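Local coordinates for protein short-chain type dehydrogenase/reductase (Mycobacterium ulcerans, PDB 3SVT) that probably acts as an NAD-dependent oxidoreductase of the short-chain dehydrogenase/reductase family, at residues B[14-19]-B[29-34]; B[125-130]-B[173-178]; B[231-236]-B[250-255]. One frame throughout, in Å; residues are numbered along the deposited sequence.

Contact 1: residues B[14-19]-B[29-34]; sequences YLVTGG and AGLVAA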
ATOM      1  N   TYR B  14     -10.867  21.771  21.265  1.00 28.93           N
ATOM      2  CA  TYR B  14     -10.659  21.271  19.905  1.00 27.51           C
ATOM      3  C   TYR B  14     -11.140  22.257  18.852  1.00 26.57           C
ATOM      4  O   TYR B  14     -12.110  22.965  19.067  1.00 27.44           O
ATOM      5  CB  TYR B  14     -11.382  19.931  19.705  1.00 26.79           C
ATOM      6  CG  TYR B  14     -10.920  18.902  20.677  1.00 26.63           C
ATOM      7  CD1 TYR B  14      -9.818  18.108  20.407  1.00 25.84           C
ATOM      8  CD2 TYR B  14     -11.560  18.752  21.918  1.00 27.24           C
ATOM      9  CE1 TYR B  14      -9.368  17.163  21.348  1.00 27.22           C
ATOM     10  CE2 TYR B  14     -11.120  17.831  22.841  1.00 27.94           C
ATOM     11  CZ  TYR B  14     -10.022  17.038  22.559  1.00 26.36           C
ATOM     12  OH  TYR B  14      -9.596  16.113  23.509  1.00 29.68           O
ATOM     13  N   LEU B  15     -10.452  22.268  17.711  1.00 26.04           N
ATOM     14  CA  LEU B  15     -10.891  22.977  16.521  1.00 25.56           C
ATOM     15  C   LEU B  15     -11.485  21.967  15.518  1.00 24.46           C
ATOM     16  O   LEU B  15     -10.882  20.932  15.224  1.00 24.92           O
ATOM     17  CB  LEU B  15      -9.711  23.707  15.875  1.00 25.57           C
ATOM     18  CG  LEU B  15     -10.051  24.467  14.588  1.00 25.28           C
ATOM     19  CD1 LEU B  15     -10.860  25.728  14.952  1.00 25.82           C
ATOM     20  CD2 LEU B  15      -8.774  24.787  13.836  1.00 27.37           C
ATOM     21  N   VAL B  16     -12.665  22.271  14.991  1.00 24.87           N
ATOM     22  CA  VAL B  16     -13.287  21.441  13.951  1.00 24.16           C
ATOM     23  C   VAL B  16     -13.645  22.265  12.714  1.00 25.39           C
ATOM     24  O   VAL B  16     -14.460  23.209  12.785  1.00 26.26           O
ATOM     25  CB  VAL B  16     -14.514  20.703  14.475  1.00 24.52           C
ATOM     26  CG1 VAL B  16     -15.112  19.810  13.359  1.00 21.92           C
ATOM     27  CG2 VAL B  16     -14.128  19.833  15.723  1.00 23.54           C
ATOM     28  N   THR B  17     -13.022  21.928  11.591  1.00 25.40           N
ATOM     29  CA  THR B  17     -13.249  22.652  10.335  1.00 26.51           C
ATOM     30  C   THR B  17     -14.352  21.931   9.563  1.00 27.56           C
ATOM     31  O   THR B  17     -14.503  20.697   9.663  1.00 26.87           O
ATOM     32  CB  THR B  17     -11.976  22.775   9.452  1.00 26.76           C
ATOM     33  OG1 THR B  17     -11.728  21.526   8.802  1.00 26.68           O
ATOM     34  CG2 THR B  17     -10.730  23.218  10.308  1.00 25.42           C
ATOM     35  N   GLY B  18     -15.139  22.710   8.831  1.00 28.49           N
ATOM     36  CA  GLY B  18     -16.364  22.201   8.213  1.00 29.84           C
ATOM     37  C   GLY B  18     -17.360  21.793   9.285  1.00 30.27           C
ATOM     38  O   GLY B  18     -18.164  20.897   9.079  1.00 30.57           O
ATOM     39  N   GLY B  19     -17.317  22.476  10.434  1.00 30.30           N
ATOM     40  CA  GLY B  19     -18.158  22.142  11.562  1.00 30.85           C
ATOM     41  C   GLY B  19     -19.614  22.520  11.434  1.00 32.24           C
ATOM     42  O   GLY B  19     -20.397  22.210  12.319  1.00 34.15           O
ATOM     43  N   ALA B  29     -20.546  17.743  17.600  1.00 31.75           N
ATOM     44  CA  ALA B  29     -21.616  17.295  18.481  1.00 33.50           C
ATOM     45  C   ALA B  29     -21.071  16.308  19.500  1.00 33.89           C
ATOM     46  O   ALA B  29     -21.291  16.456  20.708  1.00 35.25           O
ATOM     47  CB  ALA B  29     -22.735  16.644  17.679  1.00 33.42           C
ATOM     48  N   GLY B  30     -20.384  15.284  18.996  1.00 33.47           N
ATOM     49  CA  GLY B  30     -19.761  14.278  19.842  1.00 33.79           C
ATOM     50  C   GLY B  30     -18.871  14.835  20.935  1.00 33.55           C
ATOM     51  O   GLY B  30     -18.963  14.438  22.100  1.00 34.97           O
ATOM     52  N   LEU B  31     -17.993  15.746  20.558  1.00 33.05           N
ATOM     53  CA  LEU B  31     -17.025  16.333  21.505  1.00 33.27           C
ATOM     54  C   LEU B  31     -17.688  17.190  22.573  1.00 33.93           C
ATOM     55  O   LEU B  31     -17.371  17.081  23.778  1.00 35.15           O
ATOM     56  CB  LEU B  31     -15.984  17.166  20.745  1.00 31.77           C
ATOM     57  CG  LEU B  31     -14.981  16.346  19.913  1.00 31.97           C
ATOM     58  CD1 LEU B  31     -14.151  17.239  18.988  1.00 31.30           C
ATOM     59  CD2 LEU B  31     -14.065  15.535  20.798  1.00 29.93           C
ATOM     60  N   VAL B  32     -18.595  18.059  22.141  1.00 33.67           N
ATOM     61  CA  VAL B  32     -19.304  18.915  23.097  1.00 34.76           C
ATOM     62  C   VAL B  32     -20.078  18.042  24.085  1.00 36.32           C
ATOM     63  O   VAL B  32     -20.031  18.290  25.306  1.00 36.77           O
ATOM     64  CB  VAL B  32     -20.245  19.939  22.422  1.00 34.45           C
ATOM     65  CG1 VAL B  32     -21.043  20.688  23.475  1.00 35.93           C
ATOM     66  CG2 VAL B  32     -19.435  20.931  21.562  1.00 34.24           C
ATOM     67  N   ALA B  33     -20.739  17.003  23.564  1.00 35.64           N
ATOM     68  CA  ALA B  33     -21.535  16.134  24.413  1.00 37.92           C
ATOM     69  C   ALA B  33     -20.641  15.405  25.405  1.00 38.96           C
ATOM     70  O   ALA B  33     -21.072  15.100  26.497  1.00 40.94           O
ATOM     71  CB  ALA B  33     -22.380  15.140  23.584  1.00 37.62           C
ATOM     72  N   ALA B  34     -19.383  15.164  25.042  1.00 38.04           N
ATOM     73  CA  ALA B  34     -18.445  14.511  25.957  1.00 38.98           C
ATOM     74  C   ALA B  34     -17.796  15.481  26.950  1.00 40.00           C
ATOM     75  O   ALA B  34     -16.957  15.060  27.747  1.00 41.31           O
ATOM     76  CB  ALA B  34     -17.365  13.744  25.164  1.00 37.71           C
TER

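Contact 2: residues B[125-130]-B[173-178]; sequences NGTMYV and HLMQLA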
ATOM      1  N   ASN B 125      -4.029  23.088  -0.265  1.00 25.24           N
ATOM      2  CA  ASN B 125      -3.489  24.268   0.402  1.00 24.83           C
ATOM      3  C   ASN B 125      -4.241  24.508   1.710  1.00 24.48           C
ATOM      4  O   ASN B 125      -3.622  24.715   2.740  1.00 24.40           O
ATOM      5  CB  ASN B 125      -3.515  25.488  -0.521  1.00 24.88           C
ATOM      6  CG  ASN B 125      -2.764  25.244  -1.813  1.00 24.13           C
ATOM      7  OD1 ASN B 125      -1.834  24.444  -1.859  1.00 25.06           O
ATOM      8  ND2 ASN B 125      -3.198  25.895  -2.890  1.00 24.38           N
ATOM      9  N   GLY B 126      -5.574  24.436   1.653  1.00 24.24           N
ATOM     10  CA  GLY B 126      -6.434  24.574   2.835  1.00 24.31           C
ATOM     11  C   GLY B 126      -6.011  23.700   3.999  1.00 24.14           C
ATOM     12  O   GLY B 126      -5.837  24.190   5.104  1.00 23.45           O
ATOM     13  N   THR B 127      -5.818  22.412   3.736  1.00 24.32           N
ATOM     14  CA  THR B 127      -5.310  21.478   4.737  1.00 23.98           C
ATOM     15  C   THR B 127      -3.953  21.878   5.285  1.00 24.17           C
ATOM     16  O   THR B 127      -3.725  21.844   6.500  1.00 23.39           O
ATOM     17  CB  THR B 127      -5.211  20.058   4.192  1.00 24.57           C
ATOM     18  OG1 THR B 127      -6.478  19.635   3.665  1.00 23.25           O
ATOM     19  CG2 THR B 127      -4.778  19.115   5.287  1.00 24.88           C
ATOM     20  N   MET B 128      -3.041  22.283   4.403  1.00 24.18           N
ATOM     21  CA  MET B 128      -1.718  22.670   4.829  1.00 23.97           C
ATOM     22  C   MET B 128      -1.776  23.845   5.797  1.00 24.66           C
ATOM     23  O   MET B 128      -1.127  23.831   6.847  1.00 23.56           O
ATOM     24  CB  MET B 128      -0.860  23.019   3.632  1.00 24.11           C
ATOM     25  CG  MET B 128       0.533  23.310   3.986  1.00 25.60           C
ATOM     26  SD  MET B 128       0.940  24.991   4.590  1.00 26.67           S
ATOM     27  CE  MET B 128       1.187  25.868   3.058  1.00 24.89           C
ATOM     28  N   TYR B 129      -2.589  24.852   5.467  1.00 24.49           N
ATOM     29  CA  TYR B 129      -2.697  26.008   6.374  1.00 24.86           C
ATOM     30  C   TYR B 129      -3.212  25.590   7.756  1.00 25.37           C
ATOM     31  O   TYR B 129      -2.662  26.007   8.789  1.00 24.89           O
ATOM     32  CB  TYR B 129      -3.556  27.132   5.811  1.00 24.58           C
ATOM     33  CG  TYR B 129      -3.224  27.581   4.414  1.00 23.75           C
ATOM     34  CD1 TYR B 129      -1.929  27.585   3.940  1.00 23.34           C
ATOM     35  CD2 TYR B 129      -4.223  28.018   3.569  1.00 25.54           C
ATOM     36  CE1 TYR B 129      -1.651  28.005   2.659  1.00 23.52           C
ATOM     37  CE2 TYR B 129      -3.950  28.424   2.304  1.00 25.30           C
ATOM     38  CZ  TYR B 129      -2.666  28.411   1.847  1.00 24.35           C
ATOM     39  OH  TYR B 129      -2.404  28.830   0.557  1.00 23.12           O
ATOM     40  N   VAL B 130      -4.263  24.773   7.774  1.00 25.24           N
ATOM     41  CA  VAL B 130      -4.821  24.311   9.030  1.00 25.47           C
ATOM     42  C   VAL B 130      -3.793  23.547   9.856  1.00 25.12           C
ATOM     43  O   VAL B 130      -3.641  23.799  11.050  1.00 24.20           O
ATOM     44  CB  VAL B 130      -6.097  23.465   8.816  1.00 25.63           C
ATOM     45  CG1 VAL B 130      -6.541  22.814  10.119  1.00 26.72           C
ATOM     46  CG2 VAL B 130      -7.241  24.371   8.288  1.00 25.35           C
ATOM     47  N   HIS B 173      -0.947  11.854   2.344  1.00 24.30           N
ATOM     48  CA  HIS B 173       0.489  11.906   2.447  1.00 24.37           C
ATOM     49  C   HIS B 173       0.938  12.997   3.430  1.00 23.64           C
ATOM     50  O   HIS B 173       1.878  12.786   4.201  1.00 22.39           O
ATOM     51  CB  HIS B 173       1.162  12.101   1.086  1.00 24.65           C
ATOM     52  CG  HIS B 173       2.649  11.985   1.150  1.00 24.31           C
ATOM     53  ND1 HIS B 173       3.310  10.797   0.942  1.00 26.30           N
ATOM     54  CD2 HIS B 173       3.601  12.896   1.450  1.00 24.82           C
ATOM     55  CE1 HIS B 173       4.606  10.982   1.116  1.00 26.03           C
ATOM     56  NE2 HIS B 173       4.809  12.245   1.434  1.00 23.99           N
ATOM     57  N   LEU B 174       0.269  14.155   3.386  1.00 23.41           N
ATOM     58  CA  LEU B 174       0.638  15.270   4.269  1.00 23.99           C
ATOM     59  C   LEU B 174       0.451  14.906   5.749  1.00 23.72           C
ATOM     60  O   LEU B 174       1.260  15.298   6.589  1.00 23.91           O
ATOM     61  CB  LEU B 174      -0.155  16.537   3.910  1.00 23.97           C
ATOM     62  CG  LEU B 174       0.010  17.771   4.802  1.00 24.16           C
ATOM     63  CD1 LEU B 174       1.442  18.233   4.881  1.00 23.62           C
ATOM     64  CD2 LEU B 174      -0.871  18.868   4.232  1.00 24.94           C
ATOM     65  N   MET B 175      -0.600  14.141   6.063  1.00 24.11           N
ATOM     66  CA  MET B 175      -0.811  13.650   7.428  1.00 23.88           C
ATOM     67  C   MET B 175       0.345  12.750   7.862  1.00 23.48           C
ATOM     68  O   MET B 175       0.896  12.897   8.981  1.00 24.03           O
ATOM     69  CB  MET B 175      -2.121  12.860   7.547  1.00 24.01           C
ATOM     70  CG  MET B 175      -3.440  13.611   7.304  1.00 24.72           C
ATOM     71  SD  MET B 175      -3.749  15.088   8.269  1.00 25.65           S
ATOM     72  CE  MET B 175      -3.072  16.344   7.158  1.00 21.40           C
ATOM     73  N   GLN B 176       0.732  11.831   6.983  1.00 22.75           N
ATOM     74  CA  GLN B 176       1.888  10.956   7.272  1.00 23.92           C
ATOM     75  C   GLN B 176       3.234  11.701   7.428  1.00 24.01           C
ATOM     76  O   GLN B 176       3.972  11.446   8.387  1.00 22.89           O
ATOM     77  CB  GLN B 176       1.970   9.835   6.243  1.00 23.92           C
ATOM     78  CG  GLN B 176       0.794   8.886   6.393  1.00 23.79           C
ATOM     79  CD  GLN B 176       0.919   7.675   5.546  1.00 26.91           C
ATOM     80  OE1 GLN B 176       1.211   7.782   4.359  1.00 28.00           O
ATOM     81  NE2 GLN B 176       0.704   6.504   6.143  1.00 26.18           N
ATOM     82  N   LEU B 177       3.515  12.656   6.528  1.00 23.65           N
ATOM     83  CA  LEU B 177       4.699  13.502   6.651  1.00 23.17           C
ATOM     84  C   LEU B 177       4.734  14.244   7.994  1.00 23.34           C
ATOM     85  O   LEU B 177       5.745  14.209   8.709  1.00 22.74           O
ATOM     86  CB  LEU B 177       4.726  14.507   5.510  1.00 23.97           C
ATOM     87  CG  LEU B 177       5.838  15.556   5.416  1.00 25.72           C
ATOM     88  CD1 LEU B 177       7.206  14.887   5.408  1.00 27.30           C
ATOM     89  CD2 LEU B 177       5.612  16.431   4.157  1.00 25.59           C
ATOM     90  N   ALA B 178       3.623  14.912   8.332  1.00 22.77           N
ATOM     91  CA  ALA B 178       3.505  15.639   9.588  1.00 22.84           C
ATOM     92  C   ALA B 178       3.671  14.741  10.840  1.00 22.25           C
ATOM     93  O   ALA B 178       4.335  15.123  11.829  1.00 22.32           O
ATOM     94  CB  ALA B 178       2.180  16.413   9.629  1.00 22.39           C
TER

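Contact 3: residues B[231-236]-B[250-255]; sequences ANMAMF and INVDGG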
ATOM      1  N   ALA B 231     -17.455  10.099  13.296  1.00 23.54           N
ATOM      2  CA  ALA B 231     -17.258  10.841  14.553  1.00 24.50           C
ATOM      3  C   ALA B 231     -16.624   9.956  15.612  1.00 24.48           C
ATOM      4  O   ALA B 231     -15.743  10.389  16.325  1.00 25.90           O
ATOM      5  CB  ALA B 231     -18.596  11.417  15.061  1.00 24.46           C
ATOM      6  N   ASN B 232     -17.082   8.711  15.702  1.00 24.73           N
ATOM      7  CA  ASN B 232     -16.549   7.736  16.661  1.00 25.03           C
ATOM      8  C   ASN B 232     -15.032   7.472  16.448  1.00 24.80           C
ATOM      9  O   ASN B 232     -14.249   7.441  17.398  1.00 24.38           O
ATOM     10  CB  ASN B 232     -17.290   6.399  16.517  1.00 24.64           C
ATOM     11  CG  ASN B 232     -18.728   6.413  17.065  1.00 26.38           C
ATOM     12  OD1 ASN B 232     -19.084   7.188  17.954  1.00 25.60           O
ATOM     13  ND2 ASN B 232     -19.545   5.495  16.544  1.00 22.02           N
ATOM     14  N   MET B 233     -14.635   7.280  15.193  1.00 24.56           N
ATOM     15  CA  MET B 233     -13.220   7.070  14.853  1.00 24.61           C
ATOM     16  C   MET B 233     -12.399   8.309  15.162  1.00 25.60           C
ATOM     17  O   MET B 233     -11.278   8.190  15.655  1.00 24.88           O
ATOM     18  CB  MET B 233     -13.043   6.720  13.370  1.00 24.25           C
ATOM     19  CG  MET B 233     -11.599   6.456  12.955  1.00 25.22           C
ATOM     20  SD  MET B 233     -10.866   4.982  13.680  1.00 28.27           S
ATOM     21  CE  MET B 233     -11.658   3.751  12.629  1.00 25.59           C
ATOM     22  N   ALA B 234     -12.941   9.484  14.840  1.00 25.72           N
ATOM     23  CA  ALA B 234     -12.203  10.709  15.097  1.00 26.13           C
ATOM     24  C   ALA B 234     -11.985  10.888  16.585  1.00 26.05           C
ATOM     25  O   ALA B 234     -10.884  11.191  17.022  1.00 25.72           O
ATOM     26  CB  ALA B 234     -12.906  11.922  14.490  1.00 26.12           C
ATOM     27  N   MET B 235     -13.044  10.683  17.363  1.00 25.93           N
ATOM     28  CA  MET B 235     -12.950  10.845  18.810  1.00 25.87           C
ATOM     29  C   MET B 235     -11.983   9.836  19.414  1.00 25.32           C
ATOM     30  O   MET B 235     -11.169  10.169  20.286  1.00 24.97           O
ATOM     31  CB  MET B 235     -14.342  10.760  19.465  1.00 26.31           C
ATOM     32  CG  MET B 235     -15.259  11.942  19.111  1.00 27.56           C
ATOM     33  SD  MET B 235     -16.936  11.852  19.781  1.00 32.08           S
ATOM     34  CE  MET B 235     -16.547  11.848  21.505  1.00 31.73           C
ATOM     35  N   PHE B 236     -12.049   8.596  18.955  1.00 24.47           N
ATOM     36  CA  PHE B 236     -11.061   7.614  19.397  1.00 24.73           C
ATOM     37  C   PHE B 236      -9.643   8.075  19.078  1.00 24.30           C
ATOM     38  O   PHE B 236      -8.782   8.052  19.949  1.00 24.22           O
ATOM     39  CB  PHE B 236     -11.307   6.244  18.768  1.00 24.67           C
ATOM     40  CG  PHE B 236     -10.211   5.249  19.061  1.00 26.63           C
ATOM     41  CD1 PHE B 236     -10.042   4.737  20.330  1.00 26.67           C
ATOM     42  CD2 PHE B 236      -9.323   4.859  18.072  1.00 29.44           C
ATOM     43  CE1 PHE B 236      -9.023   3.863  20.613  1.00 25.80           C
ATOM     44  CE2 PHE B 236      -8.305   3.966  18.365  1.00 29.28           C
ATOM     45  CZ  PHE B 236      -8.170   3.483  19.647  1.00 26.30           C
ATOM     46  N   ILE B 250      -6.880   5.345   7.821  1.00 22.98           N
ATOM     47  CA  ILE B 250      -7.840   4.309   8.253  1.00 22.20           C
ATOM     48  C   ILE B 250      -9.198   4.505   7.565  1.00 22.78           C
ATOM     49  O   ILE B 250      -9.792   5.597   7.671  1.00 23.10           O
ATOM     50  CB  ILE B 250      -8.047   4.405   9.802  1.00 21.97           C
ATOM     51  CG1 ILE B 250      -6.727   4.190  10.544  1.00 21.97           C
ATOM     52  CG2 ILE B 250      -9.066   3.372  10.280  1.00 23.00           C
ATOM     53  CD1 ILE B 250      -6.771   4.474  12.104  1.00 18.40           C
ATOM     54  N   ASN B 251      -9.686   3.479   6.854  1.00 22.39           N
ATOM     55  CA  ASN B 251     -10.965   3.575   6.196  1.00 22.77           C
ATOM     56  C   ASN B 251     -12.101   3.227   7.143  1.00 22.21           C
ATOM     57  O   ASN B 251     -12.012   2.246   7.870  1.00 22.28           O
ATOM     58  CB  ASN B 251     -11.062   2.683   4.931  1.00 22.80           C
ATOM     59  CG  ASN B 251     -10.339   3.275   3.736  1.00 23.54           C
ATOM     60  OD1 ASN B 251      -9.238   3.773   3.867  1.00 23.57           O
ATOM     61  ND2 ASN B 251     -10.958   3.199   2.552  1.00 25.05           N
ATOM     62  N   VAL B 252     -13.150   4.061   7.120  1.00 22.22           N
ATOM     63  CA  VAL B 252     -14.442   3.816   7.801  1.00 21.44           C
ATOM     64  C   VAL B 252     -15.459   3.736   6.663  1.00 22.00           C
ATOM     65  O   VAL B 252     -16.107   4.756   6.287  1.00 22.53           O
ATOM     66  CB  VAL B 252     -14.799   4.939   8.764  1.00 21.19           C
ATOM     67  CG1 VAL B 252     -16.204   4.727   9.355  1.00 19.15           C
ATOM     68  CG2 VAL B 252     -13.745   5.021   9.896  1.00 21.81           C
ATOM     69  N   ASP B 253     -15.566   2.549   6.080  1.00 21.47           N
ATOM     70  CA  ASP B 253     -16.213   2.410   4.755  1.00 22.31           C
ATOM     71  C   ASP B 253     -16.997   1.125   4.532  1.00 22.81           C
ATOM     72  O   ASP B 253     -17.397   0.817   3.402  1.00 23.81           O
ATOM     73  CB  ASP B 253     -15.139   2.572   3.679  1.00 22.13           C
ATOM     74  CG  ASP B 253     -14.173   1.408   3.613  1.00 22.83           C
ATOM     75  OD1 ASP B 253     -14.297   0.427   4.386  1.00 20.29           O
ATOM     76  OD2 ASP B 253     -13.272   1.484   2.736  1.00 24.15           O
ATOM     77  N   GLY B 254     -17.275   0.376   5.603  1.00 23.10           N
ATOM     78  CA  GLY B 254     -17.994  -0.901   5.470  1.00 22.87           C
ATOM     79  C   GLY B 254     -17.226  -2.007   4.742  1.00 22.57           C
ATOM     80  O   GLY B 254     -17.801  -3.036   4.381  1.00 22.90           O
ATOM     81  N   GLY B 255     -15.933  -1.790   4.553  1.00 22.00           N
ATOM     82  CA  GLY B 255     -15.058  -2.669   3.805  1.00 22.14           C
ATOM     83  C   GLY B 255     -14.998  -2.405   2.305  1.00 22.19           C
ATOM     84  O   GLY B 255     -14.458  -3.224   1.562  1.00 22.14           O
TER

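Contact 1: residues B[14-19]-B[29-34]
Tyr14 and Val16 meet Leu31 inside the first beta-alpha-beta unit of the Rossmann fold, where strand 13-17 is followed by helix 22-33 and then strand 37-42. The touching side chains are all buried and the contact is wholly apolar. One branch of Leu31 does most of the work. Its CD1 lies 3.9 Å from Tyr14 CB. The same Leu31 CD1 is 4.0 Å from Tyr14 CG, at the root of the ring. This methyl also approaches Val16 CG2, at 4.2 Å. The methyl thus rests on two strand residues whose side chains leave on the same side of the sheet. Leu31 CD2 takes a different place. It sits over one face of the Tyr14 ring, 4.2 Å above the plane and displaced toward the rim. Tyr14 CG stands beside the backbone N (chi1 -58°), which lays the ring under the leucine fork, and the two side chains cross at about a right angle. Thr17 and Gly18 open the TGxxxGxG motif, which in this family forms the dinucleotide-binding loop. Thr17 OG1 is hydrogen-bonded to His97 ND1 and Ala99 N. Strand 13-17 pairs with strands 37-42 and 94-97. Leu31 also touches Val38 of strand 37-42, and Leu238 of helix 227-238 packs against both Tyr14 and Leu31.

Contact 2: residues B[125-130]-B[173-178]
Leu174 reaches from helix 163-182 toward Thr127 and Met128 of helix 113-140. From CB the side chain extends with CG anti to the backbone N (chi1 175°), and this stem carries the CD2 methyl across. CD2 lies 3.9 Å from Met128 CA, so it rests on the helix backbone itself. Leu174 CD2 also meets Met128 CB at 4.2 Å and Thr127 CG2 at 4.1 Å. Leu174 packs on Leu131 of helix 113-140 as well. Met175 adds a second point. Its chain is bent and brings CE to within 3.8 Å of Thr127 CG2. Thr127 therefore offers its methyl to both residues, while its OG1 is hydrogen-bonded to Asn123 O and His97 NE2. The axes of segments 125-130 and 173-178 run at 23° to each other, 11.2 Å apart at their closest, and side chains bridge that spacing. Helix 163-182 carries the YxxxK sequence motif of the family. A second subunit meets both helices: Met128 packs on its Val111 and Leu177 on its His158, consistent with the helical dimer interface common in this family. Within the chain, Met175 also packs on Phe146 of strand 144-149 and Val189 of strand 187-198.

Contact 3: residues B[231-236]-B[250-255]
Asp253 OD2 accepts two hydrogen bonds, one from Asn251 ND2 and one from the backbone N of Met257. The bond from Asn251 ND2 to Asp253 OD2 is 2.9 Å long and fairly straight, at 159°. The acceptor lies close to the amide plane of Asn251, but the donor comes from above the carboxylate plane. The other oxygen is used too. Gly255 N donates to Asp253 OD1 at 2.8 Å through a more bent bond of 136°, which makes an Asx turn. With both oxygens held, the carboxylate is fixed in rotation and ties down the turn through Gly254 and Gly255 just after strand 249-252. Asn251 ND2 is also hydrogen-bonded to Ser155 OG, which links the end of the strand to helix 152-155.

The packing toward helix 227-238 is on the other side of the strand and is made by Met233, Ile250 and Val252. Met233 CG is anti to the backbone N (chi1 -179°), and the chain then bends twice. This folds CE in toward the strand, 3.5 Å from Ile250 CG2 and 3.7 Å from Val252 CG2. The sulfur follows more loosely, with Met233 SD 4.2 Å from Ile250 CG2. Nearer the helix, Met233 CB lies 3.9 Å from Val252 CG2, as the two side chains pass in opposite directions. A single methionine thus bridges two strand residues.

A third subunit packs here as well: Phe236 stacks on Phe236 of that subunit, Ile250 meets its Ile250, and Asn251 N is hydrogen-bonded to its Gln248 OE1. Helix 227-238 and strand 249-252 therefore both belong to a subunit interface. Within the chain, Met233 and Val252 both touch Ile192 of strand 187-198, the parallel partner of strand 249-252.

The three contacts follow one another along the chain without interleaving, and all are buried around the same parallel Rossmann sheet. Contact 1 ties the first strand to its following helix. Contact 2 joins two long helices that pack on a second subunit. Contact 3 lies at the last strand and faces a third subunit. The centres of contacts 1 and 3 are about 15 Å apart, and they touch where Met235 CE lies 3.6 Å from Gly30 O. Contacts 1 and 2, about 20 Å apart, meet through Thr17 and Val130. The centres of contacts 2 and 3 are about 19 Å apart; their nearest atoms, about 8 Å apart, do not touch. They place the probable cofactor-binding core beside two different subunit interfaces.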